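Local structure of dual function macrocyclase-peptidase POPB (Galerina marginata, 5N4B) at residues 486-492 and 565-569; 555-559 and 590-596. The protein cleaves peptide bonds after prolyl residues and macrocyclises the trimmed peptide during the biosynthesis of amanitin toxins. The protein carries 1 engineered substitution. Residues are numbered along the deposited sequence.

Contact 1 of 2, residues 486-492 and 565-569; sequences FDGTAAA and KYAAP
F486 offers one face of its ring (chi1 m) to the edge of Y566 (chi1 m), a T-shaped pair with centroids 4.9 Å apart, planes at 64° and F486 CG 3.6 Å from Y566 CD1. It joins two loops of the alpha/beta-hydrolase domain, each leading into a neighbouring parallel strand, 492-495 or 572-577. CA atoms pair F486 with Y566 (4.5 Å), G488 with K565 (4.0 Å) and A490 with A567 (4.8 Å). G488 N donates to K565 O (2.8 Å), and A568 N to A490 O (2.8 Å). G488 has positive phi (77/18), which favours glycine, and a CB there would sit 3.6 Å from K565 CD; K565 is at 71/21. Alanine methyls suit the close approach of A492 CB to A567 CB (3.9 Å). A568 CA makes a CA-H...O contact with G488 O (3.2 Å). Within 486-492, T489 OG1 donates to D487 OD1 (2.6 Å). Water 1 accepts from D487 N (3.3 Å) and A490 N (2.9 Å) and lies 2.8 Å from Y566 O.

Contact 2 of 2, residues 555-559 and 590-596; sequences IAAAQ and RAPEGTF
Apolar contacts carry most of this interface, in which one face of helix 548-563 meets the loop that follows helix 579-590. I555 is m at chi1 and t at chi2, an extended rotamer that brings CD1 to 3.9 Å from A591 CB and 4.1 Å from R590 CB. Its CG1 lies 4.2 Å from F596 CZ, at the edge of that ring. One helical turn on, A558 points its CB toward the loop, 3.6 Å from F596 CE1 and 4.2 Å from T595 CG2; a methyl is small enough to let the phenyl ring (F596 chi1 m) come this close to the helix. The CA atoms of I555 and A591 are 6.4 Å apart, those of Q559 and T595 6.8 Å.

In the alpha/beta-hydrolase domain, this loop is the connection from helix 579-590 to parallel strand 598-602. A591 leaves helical phi/psi, and P592-T595 form a type II beta turn. G594 takes phi/psi of 85/4, a conformation that favours glycine, while T595 N donates to P592 O (3.0 Å). T595 OG1 also donates to P592 O (2.8 Å), which fixes the side chain with its CG2 methyl turned to the helix.

Polar links between the segments run through water. Water 3 accepts from Q559 NE2 (3.0 Å) and donates to T595 OG1 (2.7 Å), so the exposed Q559 reaches T595 through this water, its NE2 4.1 Å from P592 CG. Water 2 donates to T595 O (2.9 Å) and, weakly, to A558 O (3.0 Å).

In the fold
Helix 548-563 ties the two contacts together: contact 2 uses the face of its 555-559 segment that carries I555, A558 and Q559, and contact 1 the loop that continues from its end into strand 572-577. Their segments alternate along the chain; their centres are about 14 Å apart and their nearest atoms about 6 Å, so they do not touch. Both are partly buried, away from the charge-relay residues D662 and H699 and the engineered A578 in the third catalytic position. Contact 1 joins two loops by direct backbone hydrogen bonds and an aromatic pair; contact 2 sets helix against loop, with apolar side chains and bridging waters but no direct hydrogen bond. Toward the central sheet, A492 and Y566 touch I522, whereas A558 and F596 reach V572 and I574 respectively.

Contact 1 of 2, residues 486-492 and 565-569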
ATOM      1  N   PHE A 486      31.801   2.528  -1.416  1.00 19.34           N
ATOM      2  CA  PHE A 486      31.294   3.584  -2.302  1.00 18.26           C
ATOM      3  C   PHE A 486      32.480   4.170  -3.069  1.00 20.81           C
ATOM      4  O   PHE A 486      32.967   5.271  -2.801  1.00 25.76           O
ATOM      5  CB  PHE A 486      30.596   4.680  -1.496  1.00 19.64           C
ATOM      6  CG  PHE A 486      29.370   4.236  -0.702  1.00 19.10           C
ATOM      7  CD1 PHE A 486      28.476   3.303  -1.183  1.00 18.71           C
ATOM      8  CD2 PHE A 486      29.149   4.775   0.552  1.00 18.55           C
ATOM      9  CE1 PHE A 486      27.342   2.947  -0.431  1.00 19.05           C
ATOM     10  CE2 PHE A 486      28.032   4.449   1.288  1.00 19.21           C
ATOM     11  CZ  PHE A 486      27.134   3.502   0.797  1.00 19.95           C
ATOM     12  N   ASP A 487      32.941   3.409  -4.046  1.00 18.90           N
ATOM     13  CA  ASP A 487      34.132   3.757  -4.806  1.00 21.63           C
ATOM     14  C   ASP A 487      33.841   3.758  -6.283  1.00 21.44           C
ATOM     15  O   ASP A 487      34.745   3.580  -7.106  1.00 23.25           O
ATOM     16  CB  ASP A 487      35.262   2.780  -4.481  1.00 23.05           C
ATOM     17  CG  ASP A 487      34.940   1.370  -4.840  1.00 28.66           C
ATOM     18  OD1 ASP A 487      33.807   1.099  -5.325  1.00 23.90           O
ATOM     19  OD2 ASP A 487      35.841   0.501  -4.642  1.00 30.61           O
ATOM     20  N   GLY A 488      32.578   3.958  -6.646  1.00 18.88           N
ATOM     21  CA  GLY A 488      32.222   4.018  -8.036  1.00 19.93           C
ATOM     22  C   GLY A 488      32.140   2.703  -8.776  1.00 19.10           C
ATOM     23  O   GLY A 488      32.131   2.715 -10.009  1.00 21.50           O
ATOM     24  N   THR A 489      32.032   1.572  -8.070  1.00 18.63           N
ATOM     25  CA  THR A 489      31.978   0.250  -8.685  1.00 20.72           C
ATOM     26  C   THR A 489      30.669  -0.508  -8.490  1.00 19.36           C
ATOM     27  O   THR A 489      30.415  -1.434  -9.268  1.00 21.08           O
ATOM     28  CB  THR A 489      33.115  -0.662  -8.189  1.00 22.02           C
ATOM     29  OG1 THR A 489      33.018  -0.901  -6.783  1.00 25.26           O
ATOM     30  CG2 THR A 489      34.485  -0.027  -8.508  1.00 28.17           C
ATOM     31  N   ALA A 490      29.876  -0.211  -7.449  1.00 15.93           N
ATOM     32  CA  ALA A 490      28.675  -1.009  -7.141  1.00 16.65           C
ATOM     33  C   ALA A 490      27.555  -0.703  -8.133  1.00 14.71           C
ATOM     34  O   ALA A 490      27.413   0.420  -8.614  1.00 15.49           O
ATOM     35  CB  ALA A 490      28.199  -0.693  -5.739  1.00 17.11           C
ATOM     36  N   ALA A 491      26.687  -1.681  -8.360  1.00 14.58           N
ATOM     37  CA  ALA A 491      25.424  -1.408  -9.003  1.00 13.19           C
ATOM     38  C   ALA A 491      24.432  -0.913  -7.961  1.00 13.17           C
ATOM     39  O   ALA A 491      24.579  -1.158  -6.768  1.00 14.61           O
ATOM     40  CB  ALA A 491      24.862  -2.696  -9.635  1.00 14.69           C
ATOM     41  N   ALA A 492      23.403  -0.225  -8.420  1.00 12.16           N
ATOM     42  CA  ALA A 492      22.378   0.298  -7.537  1.00 10.69           C
ATOM     43  C   ALA A 492      21.009  -0.088  -8.059  1.00 12.27           C
ATOM     44  O   ALA A 492      20.783  -0.059  -9.270  1.00 13.39           O
ATOM     45  CB  ALA A 492      22.473   1.838  -7.424  1.00 13.12           C
ATOM     46  N   LYS A 565      29.916   8.617  -6.664  1.00 18.34           N
ATOM     47  CA  LYS A 565      30.640   7.357  -6.540  1.00 19.19           C
ATOM     48  C   LYS A 565      29.987   6.337  -5.625  1.00 18.67           C
ATOM     49  O   LYS A 565      30.637   5.392  -5.180  1.00 19.89           O
ATOM     50  CB  LYS A 565      32.091   7.561  -6.110  1.00 20.71           C
ATOM     51  CG  LYS A 565      32.832   8.668  -6.843  1.00 33.60           C
ATOM     52  CD  LYS A 565      32.915   8.453  -8.301  1.00 36.63           C
ATOM     53  CE  LYS A 565      33.905   9.464  -8.947  1.00 50.05           C
ATOM     54  NZ  LYS A 565      33.223  10.492  -9.824  1.00 57.36           N
ATOM     55  N   TYR A 566      28.692   6.473  -5.377  1.00 15.76           N
ATOM     56  CA  TYR A 566      27.968   5.393  -4.737  1.00 13.94           C
ATOM     57  C   TYR A 566      27.795   4.224  -5.690  1.00 16.80           C
ATOM     58  O   TYR A 566      27.906   3.056  -5.281  1.00 15.17           O
ATOM     59  CB  TYR A 566      26.587   5.904  -4.287  1.00 13.50           C
ATOM     60  CG  TYR A 566      26.662   6.930  -3.203  1.00 15.24           C
ATOM     61  CD1 TYR A 566      26.828   6.577  -1.871  1.00 17.01           C
ATOM     62  CD2 TYR A 566      26.585   8.264  -3.508  1.00 14.73           C
ATOM     63  CE1 TYR A 566      26.932   7.572  -0.878  1.00 18.15           C
ATOM     64  CE2 TYR A 566      26.675   9.243  -2.557  1.00 17.70           C
ATOM     65  CZ  TYR A 566      26.838   8.890  -1.240  1.00 17.16           C
ATOM     66  OH  TYR A 566      26.947   9.900  -0.279  1.00 21.22           O
ATOM     67  N   ALA A 567      27.550   4.520  -6.962  1.00 16.20           N
ATOM     68  CA  ALA A 567      27.300   3.523  -7.977  1.00 14.83           C
ATOM     69  C   ALA A 567      28.169   3.791  -9.200  1.00 14.60           C
ATOM     70  O   ALA A 567      28.583   4.928  -9.490  1.00 16.07           O
ATOM     71  CB  ALA A 567      25.839   3.551  -8.403  1.00 15.57           C
ATOM     72  N   ALA A 568      28.398   2.724  -9.957  1.00 16.14           N
ATOM     73  CA  ALA A 568      29.186   2.809 -11.167  1.00 18.04           C
ATOM     74  C   ALA A 568      28.376   3.409 -12.312  1.00 15.49           C
ATOM     75  O   ALA A 568      27.153   3.225 -12.388  1.00 17.37           O
ATOM     76  CB  ALA A 568      29.635   1.418 -11.590  1.00 19.78           C
ATOM     77  N   PRO A 569      29.012   4.130 -13.226  1.00 17.85           N
ATOM     78  CA  PRO A 569      28.309   4.606 -14.424  1.00 18.08           C
ATOM     79  C   PRO A 569      27.582   3.488 -15.153  1.00 18.36           C
ATOM     80  O   PRO A 569      28.116   2.382 -15.320  1.00 20.87           O
ATOM     81  CB  PRO A 569      29.445   5.146 -15.292  1.00 20.57           C
ATOM     82  CG  PRO A 569      30.473   5.526 -14.333  1.00 23.20           C
ATOM     83  CD  PRO A 569      30.444   4.482 -13.232  1.00 18.74           C
TER
HETATM   84  O   HOH W   1      30.411   1.777  -5.368  1.00 11.53           O

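Contact 2 of 2, residues 555-559 and 590-596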
ATOM      1  N   ILE A 555      15.268  11.309 -11.346  1.00 10.30           N
ATOM      2  CA  ILE A 555      16.405  11.316 -12.250  1.00 11.68           C
ATOM      3  C   ILE A 555      17.654  11.921 -11.593  1.00 10.10           C
ATOM      4  O   ILE A 555      18.766  11.382 -11.692  1.00 12.49           O
ATOM      5  CB  ILE A 555      16.014  12.030 -13.552  1.00 13.06           C
ATOM      6  CG1 ILE A 555      14.987  11.199 -14.310  1.00 13.28           C
ATOM      7  CG2 ILE A 555      17.272  12.298 -14.377  1.00 14.59           C
ATOM      8  CD1 ILE A 555      14.256  11.997 -15.388  1.00 15.59           C
ATOM      9  N   ALA A 556      17.477  13.023 -10.857  1.00 12.11           N
ATOM     10  CA  ALA A 556      18.609  13.609 -10.142  1.00 12.10           C
ATOM     11  C   ALA A 556      19.217  12.647  -9.118  1.00 12.25           C
ATOM     12  O   ALA A 556      20.444  12.652  -8.877  1.00 14.29           O
ATOM     13  CB  ALA A 556      18.212  14.937  -9.508  1.00 13.11           C
ATOM     14  N   ALA A 557      18.395  11.817  -8.477  1.00 10.52           N
ATOM     15  CA  ALA A 557      18.931  10.854  -7.528  1.00 10.60           C
ATOM     16  C   ALA A 557      19.880   9.886  -8.228  1.00 10.02           C
ATOM     17  O   ALA A 557      20.962   9.580  -7.721  1.00 11.93           O
ATOM     18  CB  ALA A 557      17.779  10.109  -6.861  1.00 12.08           C
ATOM     19  N   ALA A 558      19.488   9.396  -9.395  1.00 11.79           N
ATOM     20  CA  ALA A 558      20.317   8.436 -10.126  1.00 11.53           C
ATOM     21  C   ALA A 558      21.598   9.091 -10.607  1.00 14.57           C
ATOM     22  O   ALA A 558      22.666   8.473 -10.554  1.00 14.57           O
ATOM     23  CB  ALA A 558      19.516   7.862 -11.300  1.00 13.20           C
ATOM     24  N   GLN A 559      21.507  10.349 -11.030  1.00 12.72           N
ATOM     25  CA  GLN A 559      22.693  11.071 -11.463  1.00 14.09           C
ATOM     26  C   GLN A 559      23.645  11.277 -10.291  1.00 13.51           C
ATOM     27  O   GLN A 559      24.860  11.140 -10.439  1.00 16.65           O
ATOM     28  CB  GLN A 559      22.265  12.411 -12.093  1.00 15.09           C
ATOM     29  CG  GLN A 559      21.491  12.200 -13.387  1.00 15.52           C
ATOM     30  CD  GLN A 559      20.905  13.457 -13.956  1.00 18.22           C
ATOM     31  OE1 GLN A 559      20.369  14.313 -13.244  1.00 20.39           O
ATOM     32  NE2 GLN A 559      20.965  13.563 -15.267  1.00 22.10           N
ATOM     33  N   ARG A 590      12.398  10.322 -20.206  1.00 14.37           N
ATOM     34  CA  ARG A 590      12.842  11.704 -19.998  1.00 13.69           C
ATOM     35  C   ARG A 590      14.335  11.838 -19.728  1.00 16.20           C
ATOM     36  O   ARG A 590      14.947  12.860 -20.108  1.00 18.77           O
ATOM     37  CB  ARG A 590      12.066  12.341 -18.839  1.00 14.57           C
ATOM     38  CG  ARG A 590      10.590  12.534 -19.164  1.00 16.13           C
ATOM     39  CD  ARG A 590       9.753  13.119 -18.025  1.00 14.83           C
ATOM     40  NE  ARG A 590      10.083  14.517 -17.795  1.00 18.40           N
ATOM     41  CZ  ARG A 590       9.603  15.549 -18.492  1.00 23.61           C
ATOM     42  NH1 ARG A 590       8.705  15.367 -19.449  1.00 23.16           N
ATOM     43  NH2 ARG A 590      10.009  16.783 -18.226  1.00 26.72           N
ATOM     44  N   ALA A 591      14.951  10.891 -19.070  1.00 12.61           N
ATOM     45  CA  ALA A 591      16.320  11.082 -18.625  1.00 13.54           C
ATOM     46  C   ALA A 591      17.280  11.006 -19.801  1.00 14.80           C
ATOM     47  O   ALA A 591      16.998  10.351 -20.798  1.00 13.99           O
ATOM     48  CB  ALA A 591      16.694   9.978 -17.651  1.00 14.77           C
ATOM     49  N   PRO A 592      18.441  11.639 -19.688  1.00 14.94           N
ATOM     50  CA  PRO A 592      19.451  11.486 -20.721  1.00 15.52           C
ATOM     51  C   PRO A 592      19.768  10.008 -20.988  1.00 17.70           C
ATOM     52  O   PRO A 592      19.758   9.155 -20.092  1.00 15.94           O
ATOM     53  CB  PRO A 592      20.648  12.239 -20.159  1.00 17.88           C
ATOM     54  CG  PRO A 592      20.088  13.204 -19.220  1.00 17.86           C
ATOM     55  CD  PRO A 592      18.874  12.519 -18.595  1.00 16.40           C
ATOM     56  N   GLU A 593      20.044   9.693 -22.255  1.00 18.19           N
ATOM     57  CA  GLU A 593      20.474   8.361 -22.621  1.00 17.58           C
ATOM     58  C   GLU A 593      21.609   7.910 -21.711  1.00 17.04           C
ATOM     59  O   GLU A 593      22.534   8.667 -21.422  1.00 19.62           O
ATOM     60  CB  GLU A 593      20.913   8.389 -24.090  1.00 21.05           C
ATOM     61  CG  GLU A 593      21.222   7.065 -24.625  1.00 25.94           C
ATOM     62  CD  GLU A 593      21.573   7.134 -26.129  1.00 36.11           C
ATOM     63  OE1 GLU A 593      20.697   7.444 -27.001  1.00 23.66           O
ATOM     64  OE2 GLU A 593      22.771   6.944 -26.411  1.00 41.32           O
ATOM     65  N   GLY A 594      21.503   6.682 -21.209  1.00 18.29           N
ATOM     66  CA  GLY A 594      22.501   6.076 -20.351  1.00 17.86           C
ATOM     67  C   GLY A 594      22.382   6.414 -18.883  1.00 19.38           C
ATOM     68  O   GLY A 594      23.222   5.986 -18.088  1.00 19.72           O
ATOM     69  N   THR A 595      21.360   7.154 -18.476  1.00 15.49           N
ATOM     70  CA  THR A 595      21.179   7.429 -17.052  1.00 16.01           C
ATOM     71  C   THR A 595      20.890   6.149 -16.286  1.00 15.42           C
ATOM     72  O   THR A 595      21.326   5.999 -15.136  1.00 17.08           O
ATOM     73  CB  THR A 595      20.012   8.401 -16.849  1.00 13.63           C
ATOM     74  OG1 THR A 595      20.295   9.660 -17.440  1.00 15.64           O
ATOM     75  CG2 THR A 595      19.716   8.684 -15.377  1.00 15.67           C
ATOM     76  N   PHE A 596      20.136   5.236 -16.886  1.00 13.86           N
ATOM     77  CA  PHE A 596      19.751   3.999 -16.231  1.00 12.80           C
ATOM     78  C   PHE A 596      20.288   2.822 -17.009  1.00 11.91           C
ATOM     79  O   PHE A 596      20.368   2.869 -18.232  1.00 14.79           O
ATOM     80  CB  PHE A 596      18.235   3.905 -16.203  1.00 12.73           C
ATOM     81  CG  PHE A 596      17.572   5.074 -15.549  1.00 10.51           C
ATOM     82  CD1 PHE A 596      17.740   5.285 -14.198  1.00 11.13           C
ATOM     83  CD2 PHE A 596      16.798   5.962 -16.249  1.00 12.22           C
ATOM     84  CE1 PHE A 596      17.161   6.367 -13.561  1.00 11.10           C
ATOM     85  CE2 PHE A 596      16.186   7.058 -15.617  1.00 12.81           C
ATOM     86  CZ  PHE A 596      16.374   7.241 -14.268  1.00 12.92           C
TER
HETATM   87  O   HOH W   2      22.792   7.908 -13.500  1.00 14.90           O
HETATM   88  O   HOH W   3      22.282  11.325 -16.768  1.00 17.18           O